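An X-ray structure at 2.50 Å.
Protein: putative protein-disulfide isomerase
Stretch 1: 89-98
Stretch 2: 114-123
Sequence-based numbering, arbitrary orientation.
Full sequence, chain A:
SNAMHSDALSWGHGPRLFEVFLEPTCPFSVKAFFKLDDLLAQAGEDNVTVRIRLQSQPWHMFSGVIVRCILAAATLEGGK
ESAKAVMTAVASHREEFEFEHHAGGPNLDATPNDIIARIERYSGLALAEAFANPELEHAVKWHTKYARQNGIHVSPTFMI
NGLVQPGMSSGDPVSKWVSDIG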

# COMPACT_ATOMS: atom_id res chain seq x y z
N ALA A 89 17.24 -11.78 -23.65
CA ALA A 89 16.80 -12.91 -24.49
C ALA A 89 15.28 -13.07 -24.47
O ALA A 89 14.66 -13.31 -25.53
CB ALA A 89 17.51 -14.20 -24.07
N VAL A 90 14.68 -12.91 -23.29
CA VAL A 90 13.21 -12.98 -23.16
C VAL A 90 12.57 -11.80 -23.91
O VAL A 90 11.69 -11.98 -24.76
CB VAL A 90 12.74 -13.06 -21.67
CG1 VAL A 90 11.23 -12.93 -21.55
CG2 VAL A 90 13.21 -14.36 -21.03
N ALA A 91 13.05 -10.59 -23.61
CA ALA A 91 12.58 -9.36 -24.26
C ALA A 91 12.59 -9.44 -25.80
O ALA A 91 11.57 -9.14 -26.43
CB ALA A 91 13.38 -8.17 -23.77
N SER A 92 13.71 -9.87 -26.38
CA SER A 92 13.85 -10.04 -27.85
C SER A 92 12.89 -11.04 -28.47
O SER A 92 12.51 -10.89 -29.62
CB SER A 92 15.24 -10.49 -28.21
OG SER A 92 16.19 -9.61 -27.66
N HIS A 93 12.55 -12.08 -27.71
CA HIS A 93 11.61 -13.10 -28.19
C HIS A 93 10.37 -13.12 -27.28
O HIS A 93 9.89 -14.19 -26.91
CB HIS A 93 12.30 -14.47 -28.18
CG HIS A 93 13.53 -14.54 -29.03
ND1 HIS A 93 14.78 -14.24 -28.55
CD2 HIS A 93 13.69 -14.88 -30.33
CE1 HIS A 93 15.67 -14.41 -29.51
NE2 HIS A 93 15.03 -14.80 -30.60
N ARG A 94 9.88 -11.93 -26.94
CA ARG A 94 8.83 -11.78 -25.95
C ARG A 94 7.64 -12.67 -26.24
O ARG A 94 7.19 -13.47 -25.39
CB ARG A 94 8.38 -10.32 -25.86
CG ARG A 94 7.60 -10.03 -24.61
CD ARG A 94 6.74 -8.81 -24.75
NE ARG A 94 5.80 -8.95 -25.85
CZ ARG A 94 4.66 -9.63 -25.79
NH1 ARG A 94 4.30 -10.25 -24.68
NH2 ARG A 94 3.89 -9.70 -26.86
N GLU A 95 7.15 -12.57 -27.46
CA GLU A 95 5.98 -13.29 -27.85
C GLU A 95 6.10 -14.79 -27.59
O GLU A 95 5.12 -15.43 -27.21
CB GLU A 95 5.71 -13.02 -29.30
CG GLU A 95 4.30 -13.32 -29.66
CD GLU A 95 3.94 -12.64 -30.95
OE1 GLU A 95 3.09 -11.72 -30.89
OE2 GLU A 95 4.51 -13.01 -32.01
N GLU A 96 7.29 -15.34 -27.76
CA GLU A 96 7.51 -16.78 -27.58
C GLU A 96 7.47 -17.23 -26.13
O GLU A 96 7.50 -18.42 -25.85
CB GLU A 96 8.88 -17.17 -28.13
CG GLU A 96 8.99 -17.23 -29.64
CD GLU A 96 10.46 -17.23 -30.04
OE1 GLU A 96 11.19 -18.18 -29.65
OE2 GLU A 96 10.89 -16.25 -30.71
N PHE A 97 7.47 -16.27 -25.21
CA PHE A 97 7.41 -16.60 -23.80
C PHE A 97 6.09 -16.12 -23.19
O PHE A 97 6.00 -15.89 -21.99
CB PHE A 97 8.59 -15.98 -23.07
CG PHE A 97 9.92 -16.56 -23.44
CD1 PHE A 97 10.34 -17.77 -22.88
CD2 PHE A 97 10.77 -15.88 -24.31
CE1 PHE A 97 11.59 -18.31 -23.20
CE2 PHE A 97 12.03 -16.40 -24.64
CZ PHE A 97 12.44 -17.62 -24.08
N GLU A 98 5.06 -15.94 -24.03
CA GLU A 98 3.77 -15.49 -23.53
C GLU A 98 2.65 -16.29 -24.17
O GLU A 98 2.91 -17.34 -24.78
CB GLU A 98 3.60 -13.98 -23.72
CG GLU A 98 3.31 -13.24 -22.39
CD GLU A 98 2.02 -13.72 -21.67
OE1 GLU A 98 2.05 -14.73 -20.92
OE2 GLU A 98 0.98 -13.06 -21.85
N ASP A 114 10.87 -26.78 -20.82
CA ASP A 114 10.92 -26.20 -22.17
C ASP A 114 11.33 -24.71 -22.15
O ASP A 114 12.24 -24.29 -22.88
CB ASP A 114 9.60 -26.37 -22.89
CG ASP A 114 9.29 -27.82 -23.20
OD1 ASP A 114 10.25 -28.57 -23.47
OD2 ASP A 114 8.10 -28.20 -23.16
N ILE A 115 10.66 -23.93 -21.29
CA ILE A 115 10.93 -22.51 -21.07
C ILE A 115 12.37 -22.27 -20.62
O ILE A 115 13.06 -21.38 -21.14
CB ILE A 115 9.89 -21.89 -20.08
CG1 ILE A 115 8.46 -21.95 -20.66
CG2 ILE A 115 10.26 -20.47 -19.65
CD1 ILE A 115 8.33 -21.59 -22.15
N ILE A 116 12.85 -23.09 -19.68
CA ILE A 116 14.23 -22.94 -19.22
C ILE A 116 15.26 -23.21 -20.33
O ILE A 116 16.21 -22.44 -20.50
CB ILE A 116 14.54 -23.83 -18.01
CG1 ILE A 116 13.69 -23.39 -16.82
CG2 ILE A 116 16.04 -23.78 -17.68
CD1 ILE A 116 13.82 -24.30 -15.60
N ALA A 117 15.06 -24.30 -21.07
CA ALA A 117 15.90 -24.66 -22.21
C ALA A 117 15.93 -23.52 -23.27
O ALA A 117 17.00 -23.15 -23.75
CB ALA A 117 15.41 -25.97 -22.83
N ARG A 118 14.74 -22.98 -23.56
CA ARG A 118 14.53 -21.86 -24.48
C ARG A 118 15.33 -20.60 -24.10
O ARG A 118 16.00 -19.98 -24.94
CB ARG A 118 13.04 -21.54 -24.55
CG ARG A 118 12.64 -20.65 -25.70
CD ARG A 118 11.82 -21.42 -26.68
NE ARG A 118 10.39 -21.12 -26.59
CZ ARG A 118 9.48 -21.93 -26.07
NH1 ARG A 118 9.81 -23.09 -25.55
NH2 ARG A 118 8.21 -21.57 -26.07
N ILE A 119 15.27 -20.21 -22.83
CA ILE A 119 16.06 -19.09 -22.33
C ILE A 119 17.56 -19.41 -22.37
O ILE A 119 18.39 -18.54 -22.66
CB ILE A 119 15.64 -18.71 -20.89
CG1 ILE A 119 14.17 -18.24 -20.88
CG2 ILE A 119 16.60 -17.69 -20.29
CD1 ILE A 119 13.64 -17.94 -19.50
N GLU A 120 17.91 -20.66 -22.08
CA GLU A 120 19.30 -21.10 -22.19
C GLU A 120 19.84 -20.94 -23.60
O GLU A 120 20.90 -20.34 -23.78
CB GLU A 120 19.45 -22.53 -21.70
CG GLU A 120 19.53 -22.63 -20.19
CD GLU A 120 19.46 -24.05 -19.72
OE1 GLU A 120 19.94 -24.32 -18.59
OE2 GLU A 120 18.93 -24.88 -20.48
N ARG A 121 19.09 -21.44 -24.59
CA ARG A 121 19.42 -21.28 -26.01
C ARG A 121 19.76 -19.84 -26.35
O ARG A 121 20.88 -19.51 -26.78
CB ARG A 121 18.23 -21.68 -26.87
CG ARG A 121 18.54 -22.69 -27.92
CD ARG A 121 18.00 -24.03 -27.47
NE ARG A 121 16.54 -24.02 -27.55
CZ ARG A 121 15.73 -24.94 -27.02
NH1 ARG A 121 16.23 -25.97 -26.33
NH2 ARG A 121 14.42 -24.81 -27.17
N TYR A 122 18.76 -18.98 -26.13
CA TYR A 122 18.74 -17.59 -26.55
C TYR A 122 19.73 -16.71 -25.81
O TYR A 122 20.24 -15.74 -26.37
CB TYR A 122 17.35 -17.04 -26.34
CG TYR A 122 16.33 -17.51 -27.35
CD1 TYR A 122 16.70 -17.89 -28.63
CD2 TYR A 122 14.97 -17.51 -27.02
CE1 TYR A 122 15.76 -18.27 -29.56
CE2 TYR A 122 14.02 -17.88 -27.94
CZ TYR A 122 14.43 -18.26 -29.20
OH TYR A 122 13.48 -18.66 -30.09
N SER A 123 19.99 -17.02 -24.54
CA SER A 123 20.95 -16.24 -23.77
C SER A 123 22.35 -16.86 -23.83
O SER A 123 23.33 -16.22 -23.45
CB SER A 123 20.50 -16.09 -22.31
OG SER A 123 20.67 -17.30 -21.58

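The contact between the end of one helix with the turn that follows it (89-98) and the helix 114-123 buries 476 Å², both sides summed. Tyr122 and Phe97 cover the most surface, 99 and 91 Å², and the remaining contacts are best read around them.

Tyr122 points its CA-to-CB bond toward the first stretch and, with chi1 at -75° (m), uses ring face, ring edge and hydroxyl at once. Over one face lies the imidazole of His93: the centroids are 3.7 Å apart and the planes differ by 3°, a face-to-face stack whose closest atoms are His93 CG and Tyr122 CE2 at 3.5 Å. His93 is the first residue to leave helical phi/psi (-118/43), and its ring is steadied from within its own stretch, since His93 ND1 donates to Ala89 O at 3.2 Å with an angle of 159°. At the edge of the tyrosine ring, Tyr122 OH donates to Glu96 OE1. The separation of 2.4 Å is very short, and at 2.50 Å resolution its exact value deserves caution. Near the root of the same side chain, Ala89 CB packs against Tyr122 CB at 3.6 Å. A methyl group suits this place because the backbones come close, with Ala89 CA 5.4 Å from Ser123 CA.

Phe97 is buried. Its CA-to-CB bond points sideways, but with chi1 at -68° (m) the ring end comes nearer to the helix and reaches residues on successive turns. Phe97 CE1 lies 3.5 Å from Ile119 CG1, Phe97 CD1 lies 4.2 Å from Ile115 CG2, and Phe97 CZ meets Tyr122 CD2 at 3.9 Å, edge to edge in the sense that each atom lies near the plane of the other's ring. The spacing of 115, 119 and 122 places these side chains along one side of the helix, so a flat, apolar ring can touch all three. Val90 CG2 extends the apolar packing to Ile119 CD1 at 3.9 Å.

Arg118 serves both the apolar and the polar parts of the contact. Its aliphatic portion packs against the phenylalanine, with Arg118 CG 3.4 Å from Phe97 CZ, while Arg118 NH2 donates to the backbone Glu96 O at 3.2 Å and 142°. The carboxylate adds only a longer-range attraction: Glu96 OE1 is 4.3 Å from Arg118 NE, beyond a salt bridge. Glu96 thus receives two hydrogen bonds from the helix, one at its carbonyl and one at its carboxylate, beside the largely hydrocarbon packing of Phe97.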